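Local coordinates for fibronectin type III domain-containing protein (Simiduia agarivorans, PDB 6P2K) that probably cleaves xyloglucan-type glucans, its family GH74 module of two seven-bladed beta-propellers being part of a longer, zinc-binding secreted protein, at residues V582-S587 / V620-Y625; Q592-G597 / A608-S613; N626-L631 / L652-G657; N647-L652 / W660-T665; A697-K702 / M774-A779. All coordinates share one frame; numbering follows the deposited sequence.

Contact 1: V582-S587 / V620-Y625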
# COMPACT_ATOMS: atom_id res chain seq x y z
N VAL B 582 -28.14 28.31 -15.24
CA VAL B 582 -29.13 28.17 -16.30
C VAL B 582 -28.93 26.82 -16.97
O VAL B 582 -27.79 26.43 -17.27
CB VAL B 582 -29.03 29.31 -17.34
CG1 VAL B 582 -29.99 29.05 -18.49
CG2 VAL B 582 -29.34 30.64 -16.68
N VAL B 583 -30.03 26.10 -17.20
CA VAL B 583 -30.00 24.79 -17.84
C VAL B 583 -31.21 24.67 -18.76
O VAL B 583 -32.30 25.14 -18.43
CB VAL B 583 -29.96 23.65 -16.80
CG1 VAL B 583 -31.24 23.62 -15.98
CG2 VAL B 583 -29.72 22.31 -17.48
N PHE B 584 -31.00 24.06 -19.92
CA PHE B 584 -32.07 23.74 -20.86
C PHE B 584 -32.18 22.23 -21.00
O PHE B 584 -31.22 21.49 -20.72
CB PHE B 584 -31.83 24.36 -22.24
CG PHE B 584 -31.49 25.82 -22.21
CD1 PHE B 584 -30.17 26.24 -22.06
CD2 PHE B 584 -32.48 26.78 -22.36
CE1 PHE B 584 -29.85 27.59 -22.05
CE2 PHE B 584 -32.16 28.13 -22.34
CZ PHE B 584 -30.85 28.53 -22.19
N PHE B 585 -33.35 21.77 -21.43
CA PHE B 585 -33.50 20.37 -21.80
C PHE B 585 -34.72 20.22 -22.70
O PHE B 585 -35.61 21.07 -22.71
CB PHE B 585 -33.61 19.45 -20.57
CG PHE B 585 -34.88 19.62 -19.77
CD1 PHE B 585 -34.98 20.61 -18.81
CD2 PHE B 585 -35.95 18.76 -19.95
CE1 PHE B 585 -36.14 20.76 -18.06
CE2 PHE B 585 -37.10 18.90 -19.21
CZ PHE B 585 -37.20 19.90 -18.26
N SER B 586 -34.72 19.14 -23.47
CA SER B 586 -35.84 18.81 -24.34
C SER B 586 -36.73 17.81 -23.62
O SER B 586 -36.28 16.71 -23.27
CB SER B 586 -35.35 18.24 -25.67
OG SER B 586 -34.40 17.20 -25.47
N SER B 587 -37.98 18.20 -23.37
CA SER B 587 -38.94 17.35 -22.69
C SER B 587 -39.66 16.47 -23.70
O SER B 587 -40.20 16.97 -24.69
CB SER B 587 -39.94 18.19 -21.91
OG SER B 587 -40.98 17.38 -21.39
N VAL B 620 -31.89 19.37 -27.73
CA VAL B 620 -31.53 20.77 -27.61
C VAL B 620 -30.04 20.86 -27.31
O VAL B 620 -29.49 20.00 -26.62
CB VAL B 620 -32.37 21.49 -26.53
CG1 VAL B 620 -32.08 20.91 -25.14
CG2 VAL B 620 -32.12 22.99 -26.56
N GLU B 621 -29.39 21.88 -27.86
CA GLU B 621 -27.97 22.14 -27.62
C GLU B 621 -27.77 23.62 -27.36
O GLU B 621 -28.36 24.46 -28.05
CB GLU B 621 -27.11 21.70 -28.81
CG GLU B 621 -25.60 21.81 -28.58
CD GLU B 621 -24.96 20.49 -28.18
OE1 GLU B 621 -24.38 19.83 -29.07
OE2 GLU B 621 -25.03 20.13 -26.98
N ALA B 622 -26.94 23.93 -26.37
CA ALA B 622 -26.59 25.31 -26.04
C ALA B 622 -25.07 25.44 -26.04
O ALA B 622 -24.37 24.63 -25.43
CB ALA B 622 -27.16 25.71 -24.67
N TRP B 623 -24.57 26.47 -26.73
CA TRP B 623 -23.13 26.68 -26.82
C TRP B 623 -22.87 28.15 -27.13
O TRP B 623 -23.78 28.90 -27.50
CB TRP B 623 -22.49 25.76 -27.86
CG TRP B 623 -22.67 26.19 -29.28
CD1 TRP B 623 -21.77 26.87 -30.05
CD2 TRP B 623 -23.81 25.95 -30.12
NE1 TRP B 623 -22.28 27.08 -31.31
CE2 TRP B 623 -23.53 26.52 -31.38
CE3 TRP B 623 -25.04 25.31 -29.93
CZ2 TRP B 623 -24.43 26.48 -32.44
CZ3 TRP B 623 -25.94 25.26 -30.99
CH2 TRP B 623 -25.63 25.85 -32.23
N ALA B 624 -21.61 28.55 -26.97
CA ALA B 624 -21.19 29.93 -27.15
C ALA B 624 -20.14 30.01 -28.26
O ALA B 624 -19.28 29.13 -28.37
CB ALA B 624 -20.61 30.51 -25.86
N TYR B 625 -20.22 31.06 -29.06
CA TYR B 625 -19.24 31.28 -30.12
C TYR B 625 -19.21 32.76 -30.46
O TYR B 625 -20.22 33.32 -30.91
CB TYR B 625 -19.56 30.45 -31.36
CG TYR B 625 -18.71 30.81 -32.56
CD1 TYR B 625 -17.32 30.66 -32.52
CD2 TYR B 625 -19.28 31.30 -33.72
CE1 TYR B 625 -16.54 30.99 -33.61
CE2 TYR B 625 -18.51 31.63 -34.82
CZ TYR B 625 -17.14 31.47 -34.76
OH TYR B 625 -16.36 31.80 -35.85
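Val-620 sets its CG1 methyl against the backbone of 582-587: CG1 lies 3.6 Å from Ser-586 N and almost as near to Phe-585 C, so its closest approach in 582-587 is to a peptide link. The CG1 of Val-620 stands between its own backbone N and carbonyl carbon (chi1 64°), which leaves CG2, anti to the N, to pack on Leu-631. Two residues along each strand, Phe-584 meets Ala-622 differently. With CG anti to the carbonyl carbon (chi1 -50°), the ring reaches across, and its CD1 approaches Ala-622 CB obliquely at 4.0 Å. Leu-631 touches Phe-584, Val-620 and Ala-622 alike. Ser-586 CB also points toward 620-625, but its OG is engaged by Ala-618 O, just before that segment. On the reverse side of 582-587, Phe-585 meets the rings of Phe-527 and Trp-595 instead. The two strands run nearly antiparallel, 162° between directions, with axes 6.8 Å apart at closest approach; they belong to different sheets and meet through side chains. Such apolar packing of one antiparallel sheet against the next is the way neighbouring blades associate in a beta-propeller.

Contact 2: Q592-G597 / A608-S613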
# COMPACT_ATOMS: atom_id res chain seq x y z
N GLN B 592 -44.28 18.57 -23.40
CA GLN B 592 -43.06 18.43 -24.18
C GLN B 592 -42.53 19.79 -24.61
O GLN B 592 -43.20 20.82 -24.48
CB GLN B 592 -43.33 17.56 -25.41
CG GLN B 592 -43.67 16.12 -25.08
CD GLN B 592 -43.65 15.22 -26.30
OE1 GLN B 592 -42.62 15.07 -26.95
NE2 GLN B 592 -44.79 14.62 -26.61
N GLY B 593 -41.31 19.79 -25.12
CA GLY B 593 -40.69 20.98 -25.68
C GLY B 593 -39.36 21.28 -25.03
O GLY B 593 -38.86 20.53 -24.20
N VAL B 594 -38.78 22.40 -25.44
CA VAL B 594 -37.55 22.89 -24.83
C VAL B 594 -37.91 23.65 -23.56
O VAL B 594 -38.70 24.60 -23.60
CB VAL B 594 -36.75 23.78 -25.80
CG1 VAL B 594 -35.47 24.26 -25.13
CG2 VAL B 594 -36.44 23.01 -27.08
N TRP B 595 -37.35 23.23 -22.44
CA TRP B 595 -37.58 23.86 -21.15
C TRP B 595 -36.30 24.57 -20.70
O TRP B 595 -35.19 24.18 -21.08
CB TRP B 595 -38.00 22.83 -20.10
CG TRP B 595 -39.45 22.46 -20.16
CD1 TRP B 595 -40.08 21.76 -21.14
CD2 TRP B 595 -40.45 22.78 -19.19
NE1 TRP B 595 -41.42 21.62 -20.84
CE2 TRP B 595 -41.67 22.24 -19.65
CE3 TRP B 595 -40.44 23.47 -17.97
CZ2 TRP B 595 -42.86 22.38 -18.94
CZ3 TRP B 595 -41.62 23.60 -17.26
CH2 TRP B 595 -42.82 23.06 -17.75
N ARG B 596 -36.47 25.62 -19.90
CA ARG B 596 -35.34 26.38 -19.38
C ARG B 596 -35.51 26.55 -17.88
O ARG B 596 -36.56 27.00 -17.42
CB ARG B 596 -35.22 27.74 -20.06
CG ARG B 596 -34.15 28.64 -19.46
CD ARG B 596 -34.31 30.05 -20.01
NE ARG B 596 -33.27 30.98 -19.57
CZ ARG B 596 -33.33 31.69 -18.45
NH1 ARG B 596 -34.38 31.58 -17.64
NH2 ARG B 596 -32.34 32.52 -18.13
N GLY B 597 -34.48 26.20 -17.12
CA GLY B 597 -34.46 26.36 -15.68
C GLY B 597 -33.43 27.40 -15.28
O GLY B 597 -32.33 27.45 -15.85
N ALA B 608 -39.45 26.79 -16.99
CA ALA B 608 -40.55 27.12 -17.89
C ALA B 608 -40.24 26.58 -19.28
O ALA B 608 -39.08 26.46 -19.68
CB ALA B 608 -40.79 28.63 -17.95
N GLN B 609 -41.31 26.25 -20.00
CA GLN B 609 -41.18 25.89 -21.40
C GLN B 609 -40.89 27.14 -22.23
O GLN B 609 -41.50 28.19 -22.01
CB GLN B 609 -42.47 25.22 -21.88
CG GLN B 609 -42.48 24.77 -23.34
CD GLN B 609 -43.89 24.52 -23.85
OE1 GLN B 609 -44.68 25.45 -23.97
NE2 GLN B 609 -44.21 23.26 -24.14
N VAL B 610 -39.94 27.04 -23.15
CA VAL B 610 -39.60 28.15 -24.03
C VAL B 610 -39.78 27.81 -25.50
O VAL B 610 -39.62 28.69 -26.35
CB VAL B 610 -38.17 28.67 -23.78
CG1 VAL B 610 -38.06 29.24 -22.37
CG2 VAL B 610 -37.15 27.56 -24.00
N LEU B 611 -40.11 26.57 -25.83
CA LEU B 611 -40.47 26.19 -27.20
C LEU B 611 -41.48 25.06 -27.13
O LEU B 611 -41.22 24.04 -26.48
CB LEU B 611 -39.24 25.77 -28.01
CG LEU B 611 -39.51 25.48 -29.49
CD1 LEU B 611 -39.86 26.77 -30.23
CD2 LEU B 611 -38.34 24.77 -30.14
N ALA B 612 -42.61 25.23 -27.80
CA ALA B 612 -43.65 24.20 -27.82
C ALA B 612 -43.34 23.19 -28.92
O ALA B 612 -44.07 23.04 -29.91
CB ALA B 612 -45.03 24.84 -28.01
N SER B 613 -42.23 22.48 -28.73
CA SER B 613 -41.79 21.43 -29.63
C SER B 613 -42.25 20.08 -29.09
O SER B 613 -42.92 19.98 -28.06
CB SER B 613 -40.27 21.48 -29.82
OG SER B 613 -39.62 21.70 -28.58
O HOH W 1 -45.10 20.96 -26.95
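Trp-595 spreads one face of its indole over the backbone of 608-613, with Ala-608 C and Gln-609 N above it toward the rim. The CB of Gln-609 makes a CH-pi contact with the same indole, 4.0 Å from the centroid of the five-membered ring and 17° off its normal. From there the Gln-609 chain runs on, CG anti to the backbone N, until NE2 donates to Gln-592 O at 2.7 Å, with that oxygen lying in the amide plane. The strands themselves pair through a classic beta bulge: Val-594 O accepts from both Val-610 N, at 2.8 Å, and Leu-611 N, at 3.3 Å. Val-594 CG1 packs on Val-610 CG2, and the CB atoms of Val-594 and Leu-611 meet at 3.9 Å. Gly-593 fits where a CB would collide with Leu-611 O, its CA 3.2 Å from that oxygen. A water links Gln-592 O to Ser-613 O. The indole NE1 of Trp-595 bonds to Val-591 O, and the Trp-595 side chain is about 8 Å from a bound zinc ion. An alanine in place of Trp-595 would probably leave Gln-609 CB without its aromatic floor and Val-591 O without the indole N-H. Farther out, Arg-596 forms a salt bridge with Glu-656. The 593-599/605-615 hairpin lies beside strand 582-588, where the backbone of Trp-595 pairs with that of Phe-585.

Contact 3: N626-L631 / L652-G657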
# COMPACT_ATOMS: atom_id res chain seq x y z
N ASN B 626 -18.05 33.40 -30.25
CA ASN B 626 -17.79 34.78 -30.67
C ASN B 626 -18.82 35.75 -30.08
O ASN B 626 -19.35 36.63 -30.77
CB ASN B 626 -17.73 34.89 -32.19
CG ASN B 626 -17.10 36.19 -32.65
OD1 ASN B 626 -16.26 36.77 -31.96
ND2 ASN B 626 -17.51 36.67 -33.82
N GLY B 627 -19.11 35.58 -28.79
CA GLY B 627 -19.96 36.50 -28.07
C GLY B 627 -21.45 36.25 -28.18
O GLY B 627 -22.23 37.06 -27.68
N THR B 628 -21.86 35.16 -28.82
CA THR B 628 -23.27 34.81 -28.94
C THR B 628 -23.50 33.45 -28.30
O THR B 628 -22.69 32.53 -28.47
CB THR B 628 -23.73 34.78 -30.40
OG1 THR B 628 -23.63 36.10 -30.96
CG2 THR B 628 -25.16 34.30 -30.52
N VAL B 629 -24.58 33.33 -27.54
CA VAL B 629 -25.02 32.05 -26.99
C VAL B 629 -26.10 31.50 -27.90
O VAL B 629 -27.13 32.14 -28.12
CB VAL B 629 -25.53 32.20 -25.54
CG1 VAL B 629 -26.12 30.89 -25.06
CG2 VAL B 629 -24.39 32.64 -24.63
N TYR B 630 -25.85 30.31 -28.45
CA TYR B 630 -26.76 29.68 -29.38
C TYR B 630 -27.56 28.59 -28.68
O TYR B 630 -27.02 27.84 -27.86
CB TYR B 630 -25.99 29.08 -30.56
CG TYR B 630 -25.35 30.11 -31.46
CD1 TYR B 630 -26.09 30.73 -32.47
CD2 TYR B 630 -24.03 30.49 -31.29
CE1 TYR B 630 -25.52 31.68 -33.29
CE2 TYR B 630 -23.45 31.44 -32.11
CZ TYR B 630 -24.20 32.04 -33.11
OH TYR B 630 -23.63 32.99 -33.92
N LEU B 631 -28.86 28.53 -28.99
CA LEU B 631 -29.74 27.49 -28.48
C LEU B 631 -30.44 26.85 -29.67
O LEU B 631 -31.21 27.52 -30.37
CB LEU B 631 -30.76 28.06 -27.49
CG LEU B 631 -31.62 27.06 -26.71
CD1 LEU B 631 -30.77 26.28 -25.71
CD2 LEU B 631 -32.75 27.79 -25.99
N LEU B 652 -33.34 27.74 -34.33
CA LEU B 652 -32.22 28.41 -33.68
C LEU B 652 -32.72 29.63 -32.92
O LEU B 652 -33.63 30.33 -33.37
CB LEU B 652 -31.15 28.84 -34.70
CG LEU B 652 -29.75 29.11 -34.14
CD1 LEU B 652 -29.16 27.84 -33.54
CD2 LEU B 652 -28.85 29.67 -35.23
N SER B 653 -32.11 29.87 -31.76
CA SER B 653 -32.39 31.06 -30.96
C SER B 653 -31.08 31.59 -30.41
O SER B 653 -30.22 30.82 -29.98
CB SER B 653 -33.35 30.75 -29.79
OG SER B 653 -33.26 31.75 -28.79
N THR B 654 -30.93 32.92 -30.42
CA THR B 654 -29.77 33.57 -29.83
C THR B 654 -30.13 34.38 -28.59
O THR B 654 -29.31 35.17 -28.12
CB THR B 654 -29.09 34.48 -30.85
OG1 THR B 654 -30.03 35.43 -31.37
CG2 THR B 654 -28.53 33.65 -32.01
N ASP B 655 -31.33 34.19 -28.04
CA ASP B 655 -31.74 34.87 -26.81
C ASP B 655 -32.37 33.88 -25.84
O ASP B 655 -33.43 34.12 -25.26
CB ASP B 655 -32.69 36.03 -27.12
CG ASP B 655 -33.92 35.62 -27.92
OD1 ASP B 655 -34.06 34.42 -28.23
OD2 ASP B 655 -34.74 36.50 -28.24
N GLU B 656 -31.71 32.74 -25.66
CA GLU B 656 -32.09 31.74 -24.65
C GLU B 656 -33.53 31.28 -24.81
O GLU B 656 -34.22 31.01 -23.81
CB GLU B 656 -31.84 32.27 -23.24
CG GLU B 656 -30.37 32.56 -22.94
CD GLU B 656 -30.05 32.52 -21.46
OE1 GLU B 656 -28.91 32.90 -21.09
OE2 GLU B 656 -30.92 32.12 -20.66
N GLY B 657 -34.02 31.18 -26.04
CA GLY B 657 -35.32 30.62 -26.31
C GLY B 657 -36.48 31.59 -26.31
O GLY B 657 -37.63 31.14 -26.40
O HOH W 2 -26.73 35.47 -27.55
O HOH W 3 -29.39 31.66 -26.87
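Leu-631 and Ser-653 form an antiparallel hydrogen-bonded pair: Leu-631 N donates to Ser-653 O at 2.8 Å, and Ser-653 N returns a bond to Leu-631 O at 2.9 Å. Beyond this pair the 652-657 backbone turns away and water takes over. One water joins Val-629 N to Thr-654 O, and another receives the N-H of Glu-656 while donating to Val-629 O. Among the side chains, Thr-654 CG2 touches Thr-628 CG2 at 3.7 Å and also the CE1 corner of the Tyr-630 ring, which Leu-652 CD2 approaches obliquely at 4.0 Å from CD1. The Leu-631 chain, its CG anti to the backbone N, carries CD2 to within 3.6 Å of Gly-657 N. That same amide bonds to Ser-653 OG at 2.9 Å, while the hydroxyl donates to Asp-655 OD1 at 2.8 Å. An alanine at Ser-653 would probably leave the Gly-657 amide and the Asp-655 carboxylate without this shared mate and let the turn shift. The other carboxylate oxygen, Asp-655 OD2, is bonded to Asn-659. The Ser-x-Asp-x-Gly sequence, closed by Trp-660, marks an Asp-box, the turn between the third and fourth strands of a blade in GH74 and sialidase propellers.

Contact 4: N647-L652 / W660-T665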
# COMPACT_ATOMS: atom_id res chain seq x y z
N ASN B 647 -43.13 17.17 -39.52
CA ASN B 647 -41.76 17.30 -40.01
C ASN B 647 -40.85 17.83 -38.91
O ASN B 647 -41.16 18.84 -38.26
CB ASN B 647 -41.70 18.23 -41.22
CG ASN B 647 -42.29 17.60 -42.47
OD1 ASN B 647 -42.07 16.42 -42.75
ND2 ASN B 647 -43.04 18.40 -43.23
N TRP B 648 -39.72 17.17 -38.70
CA TRP B 648 -38.71 17.67 -37.78
C TRP B 648 -37.88 18.74 -38.47
O TRP B 648 -37.59 18.65 -39.66
CB TRP B 648 -37.81 16.54 -37.29
CG TRP B 648 -38.49 15.61 -36.33
CD1 TRP B 648 -39.77 15.13 -36.41
CD2 TRP B 648 -37.93 15.06 -35.14
NE1 TRP B 648 -40.03 14.31 -35.34
CE2 TRP B 648 -38.92 14.24 -34.55
CE3 TRP B 648 -36.68 15.16 -34.51
CZ2 TRP B 648 -38.71 13.55 -33.36
CZ3 TRP B 648 -36.47 14.47 -33.33
CH2 TRP B 648 -37.48 13.67 -32.77
N GLN B 649 -37.50 19.77 -37.71
CA GLN B 649 -36.77 20.91 -38.24
C GLN B 649 -35.69 21.31 -37.25
O GLN B 649 -35.70 20.91 -36.09
CB GLN B 649 -37.71 22.10 -38.50
CG GLN B 649 -38.98 21.75 -39.28
CD GLN B 649 -40.01 22.86 -39.25
OE1 GLN B 649 -40.55 23.25 -40.29
NE2 GLN B 649 -40.29 23.39 -38.06
N ILE B 650 -34.75 22.13 -37.73
CA ILE B 650 -33.74 22.75 -36.88
C ILE B 650 -34.16 24.19 -36.63
O ILE B 650 -34.29 24.98 -37.57
CB ILE B 650 -32.34 22.69 -37.50
CG1 ILE B 650 -31.92 21.24 -37.77
CG2 ILE B 650 -31.33 23.35 -36.58
CD1 ILE B 650 -31.63 20.45 -36.52
N LEU B 651 -34.40 24.52 -35.36
CA LEU B 651 -34.74 25.88 -34.96
C LEU B 651 -33.60 26.46 -34.14
O LEU B 651 -32.97 25.74 -33.35
CB LEU B 651 -36.04 25.91 -34.14
CG LEU B 651 -37.28 25.27 -34.77
CD1 LEU B 651 -38.54 25.68 -34.02
CD2 LEU B 651 -37.40 25.63 -36.23
N LEU B 652 -33.34 27.74 -34.33
CA LEU B 652 -32.22 28.41 -33.68
C LEU B 652 -32.72 29.63 -32.92
O LEU B 652 -33.63 30.33 -33.37
CB LEU B 652 -31.15 28.84 -34.70
CG LEU B 652 -29.75 29.11 -34.14
CD1 LEU B 652 -29.16 27.84 -33.54
CD2 LEU B 652 -28.85 29.67 -35.23
N TRP B 660 -37.31 32.28 -31.85
CA TRP B 660 -36.71 31.21 -32.63
C TRP B 660 -36.81 31.50 -34.13
O TRP B 660 -37.69 32.24 -34.58
CB TRP B 660 -37.39 29.87 -32.34
CG TRP B 660 -37.27 29.42 -30.91
CD1 TRP B 660 -38.07 29.80 -29.87
CD2 TRP B 660 -36.31 28.50 -30.38
NE1 TRP B 660 -37.65 29.17 -28.72
CE2 TRP B 660 -36.58 28.37 -29.01
CE3 TRP B 660 -35.25 27.78 -30.94
CZ2 TRP B 660 -35.82 27.55 -28.18
CZ3 TRP B 660 -34.50 26.96 -30.11
CH2 TRP B 660 -34.80 26.85 -28.75
N GLN B 661 -35.91 30.89 -34.90
CA GLN B 661 -35.93 30.96 -36.35
C GLN B 661 -35.72 29.57 -36.94
O GLN B 661 -34.92 28.78 -36.43
CB GLN B 661 -34.85 31.90 -36.91
CG GLN B 661 -34.88 33.31 -36.34
CD GLN B 661 -33.94 33.49 -35.17
OE1 GLN B 661 -32.77 33.08 -35.22
NE2 GLN B 661 -34.44 34.09 -34.10
N LYS B 662 -36.44 29.28 -38.03
CA LYS B 662 -36.22 28.07 -38.81
C LYS B 662 -34.93 28.21 -39.61
O LYS B 662 -34.74 29.20 -40.32
CB LYS B 662 -37.40 27.83 -39.75
CG LYS B 662 -38.26 26.63 -39.43
CD LYS B 662 -39.26 26.34 -40.54
CE LYS B 662 -40.64 26.89 -40.21
NZ LYS B 662 -41.72 26.10 -40.86
N ILE B 663 -34.05 27.21 -39.53
CA ILE B 663 -32.80 27.28 -40.29
C ILE B 663 -32.54 26.01 -41.09
O ILE B 663 -31.62 25.97 -41.92
CB ILE B 663 -31.60 27.59 -39.39
CG1 ILE B 663 -31.36 26.47 -38.38
CG2 ILE B 663 -31.78 28.94 -38.70
CD1 ILE B 663 -29.99 26.53 -37.72
N PHE B 664 -33.33 24.95 -40.87
CA PHE B 664 -33.21 23.77 -41.71
C PHE B 664 -34.52 22.99 -41.70
O PHE B 664 -35.06 22.69 -40.63
CB PHE B 664 -32.06 22.86 -41.27
CG PHE B 664 -31.49 22.04 -42.39
CD1 PHE B 664 -30.97 22.65 -43.52
CD2 PHE B 664 -31.48 20.65 -42.33
CE1 PHE B 664 -30.44 21.91 -44.56
CE2 PHE B 664 -30.95 19.90 -43.36
CZ PHE B 664 -30.43 20.53 -44.48
N THR B 665 -35.02 22.67 -42.89
CA THR B 665 -36.28 21.97 -43.09
C THR B 665 -36.05 20.79 -44.02
O THR B 665 -35.00 20.67 -44.66
CB THR B 665 -37.32 22.92 -43.70
OG1 THR B 665 -36.91 23.29 -45.02
CG2 THR B 665 -37.48 24.16 -42.84
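The outer hairpin of a propeller blade brings Ile-650 opposite both Ile-663 and Phe-664, a classic beta bulge. Ile-650 O takes a straight bond from Ile-663 N at 3.0 Å and a weak, longer one from Phe-664 N, while Ile-650 N donates to Phe-664 O. Past the bulge, Leu-652 N and Gln-661 O bond at 2.8 Å, reciprocated by Gln-661 N on Leu-652 O. Ile-663 places CG1 between its backbone N and carbonyl carbon (chi1 64°), against Ile-650 CG2 at 3.6 Å; its CD1 continues to Leu-652 CB. Leu-651 and Lys-662 run side by side, tight at 3.5 Å between CD2 of the leucine and CG of the lysine. The lysine chain bends at chi3, and NZ donates to Gln-649 OE1 at 3.1 Å, 22° out of that carbonyl plane, while Gln-649 NE2 is held by Leu-642 O. Trp-660 presents an edge, with Leu-651 C and Leu-652 N near the ring plane and Leu-651 CB 3.8 Å from CE3; its NE1 bonds to Val-610 O in the neighbouring sheet. Phe-664 stacks on Trp-731, and Thr-665 N-caps helix 666-672. An antiparallel third-to-fourth strand hairpin closed by an Asp-box, whose tryptophan is wedged toward the adjacent blade, recurs in many blades of GH74 and sialidase-type propellers.

Contact 5: A697-K702 / M774-A779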
# COMPACT_ATOMS: atom_id res chain seq x y z
N ALA B 697 -26.10 18.50 -33.12
CA ALA B 697 -25.09 19.07 -32.25
C ALA B 697 -24.71 20.46 -32.75
O ALA B 697 -24.90 20.80 -33.92
CB ALA B 697 -23.84 18.18 -32.17
N GLY B 698 -24.16 21.25 -31.83
CA GLY B 698 -23.66 22.57 -32.15
C GLY B 698 -22.40 22.89 -31.37
O GLY B 698 -22.30 22.57 -30.19
N ALA B 699 -21.43 23.51 -32.04
CA ALA B 699 -20.20 23.95 -31.41
C ALA B 699 -19.50 24.91 -32.36
O ALA B 699 -19.46 24.66 -33.57
CB ALA B 699 -19.28 22.77 -31.07
N GLY B 700 -18.96 26.00 -31.81
CA GLY B 700 -18.29 26.98 -32.64
C GLY B 700 -19.21 27.50 -33.73
O GLY B 700 -20.35 27.91 -33.46
N ASN B 701 -18.73 27.46 -34.97
CA ASN B 701 -19.51 27.88 -36.13
C ASN B 701 -20.12 26.70 -36.87
O ASN B 701 -20.39 26.80 -38.08
CB ASN B 701 -18.65 28.72 -37.07
CG ASN B 701 -17.45 27.94 -37.61
OD1 ASN B 701 -17.11 26.87 -37.11
ND2 ASN B 701 -16.81 28.49 -38.64
N LYS B 702 -20.36 25.58 -36.19
CA LYS B 702 -20.81 24.36 -36.84
C LYS B 702 -22.05 23.80 -36.17
O LYS B 702 -22.16 23.78 -34.94
CB LYS B 702 -19.70 23.30 -36.84
CG LYS B 702 -18.44 23.71 -37.60
CD LYS B 702 -18.67 23.78 -39.10
CE LYS B 702 -17.48 24.42 -39.81
NZ LYS B 702 -17.60 24.36 -41.29
N MET B 774 -13.53 24.66 -39.06
CA MET B 774 -14.19 24.91 -37.78
C MET B 774 -13.38 25.89 -36.95
O MET B 774 -12.15 25.83 -36.91
CB MET B 774 -14.37 23.59 -37.02
CG MET B 774 -15.22 23.72 -35.78
SD MET B 774 -16.01 22.16 -35.32
CE MET B 774 -16.99 22.69 -33.92
N ASN B 775 -14.09 26.82 -36.30
CA ASN B 775 -13.48 27.77 -35.37
C ASN B 775 -14.20 27.75 -34.04
O ASN B 775 -15.43 27.68 -33.99
CB ASN B 775 -13.45 29.18 -35.98
CG ASN B 775 -12.67 29.23 -37.29
OD1 ASN B 775 -11.56 28.70 -37.36
ND2 ASN B 775 -13.23 29.87 -38.32
N MET B 776 -13.42 27.82 -32.97
CA MET B 776 -13.92 27.68 -31.61
C MET B 776 -13.52 28.90 -30.81
O MET B 776 -12.52 29.57 -31.12
CB MET B 776 -13.33 26.42 -30.94
CG MET B 776 -13.62 25.12 -31.64
SD MET B 776 -15.19 24.43 -31.11
CE MET B 776 -14.83 24.15 -29.38
N ASP B 777 -14.24 29.19 -29.75
CA ASP B 777 -13.79 30.16 -28.80
C ASP B 777 -12.67 29.44 -28.06
O ASP B 777 -12.75 28.26 -27.81
CB ASP B 777 -14.85 30.44 -27.78
CG ASP B 777 -15.88 31.40 -28.25
OD1 ASP B 777 -15.76 31.90 -29.33
OD2 ASP B 777 -16.81 31.63 -27.50
N PRO B 778 -11.59 30.14 -27.71
CA PRO B 778 -10.57 29.42 -26.96
C PRO B 778 -11.15 29.07 -25.61
O PRO B 778 -11.79 29.88 -24.99
CB PRO B 778 -9.45 30.44 -26.81
CG PRO B 778 -10.11 31.74 -27.03
CD PRO B 778 -11.15 31.49 -28.06
N ALA B 779 -10.94 27.84 -25.19
CA ALA B 779 -11.45 27.43 -23.90
C ALA B 779 -10.65 26.25 -23.46
O ALA B 779 -10.34 26.19 -22.29
CB ALA B 779 -12.92 27.08 -23.97
OXT ALA B 779 -10.29 25.38 -24.27
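Asn-701 turns its flat amide so that the backbone N of Asn-775 lies above the carbonyl plane rather than in it. The bond from Asn-775 N to Asn-701 OD1 is 3.1 Å long and nearly straight at the hydrogen, 170°, yet its donor sits 47° out of that plane. Asn-701 ND2 has a weak bond to Gly-773 O. A second, weak link runs from Asn-701 N to Asn-775 O, an oxygen that also lies 3.2 Å from Gly-700 CA. Gly-700 belongs to the type II' turn from Ala-699 to Lys-702, the tight hairpin between the first two strands of a blade. Its positive phi suits the turn, and a CB here would run into Asn-775 O. Met-774 comes to the turn in an extended chain, its CG anti to the backbone N (chi1 -171°). Its SD rests 3.7 Å from Lys-702 CG, and its CE reaches Ala-699, 3.7 Å from CB. Met-776 brings SD to 4.1 Å from Gly-700 N. Lys-702 sends NZ on to Thr-722 OG1. Phe-748 touches Ala-699, Lys-702 and Met-774, and farther down the tail the poorly ordered Pro-778 lies against Gly-753 of a second subunit.

Overall arrangement
Contacts 3 and 4 share Leu-652 and build one blade from strand 628-634 outward; contact 2 lies within the preceding blade, and contact 1 joins the two, its centre 9 Å from that of contact 3 and 11 Å from that of contact 2. Arg-596 NE to Glu-656 OE2 at 2.8 Å links contacts 2 and 3, and Val-610 O to Trp-660 NE1 at 3.1 Å links 2 and 4. Contact 5 sets the C-terminal tail on the first hairpin of the following blade, reached through Trp-623 NE1 and Gly-700 O, 3.0 Å apart. The side chains of Ser-586 and Trp-595 are about 10 and about 8 Å from a bound zinc ion.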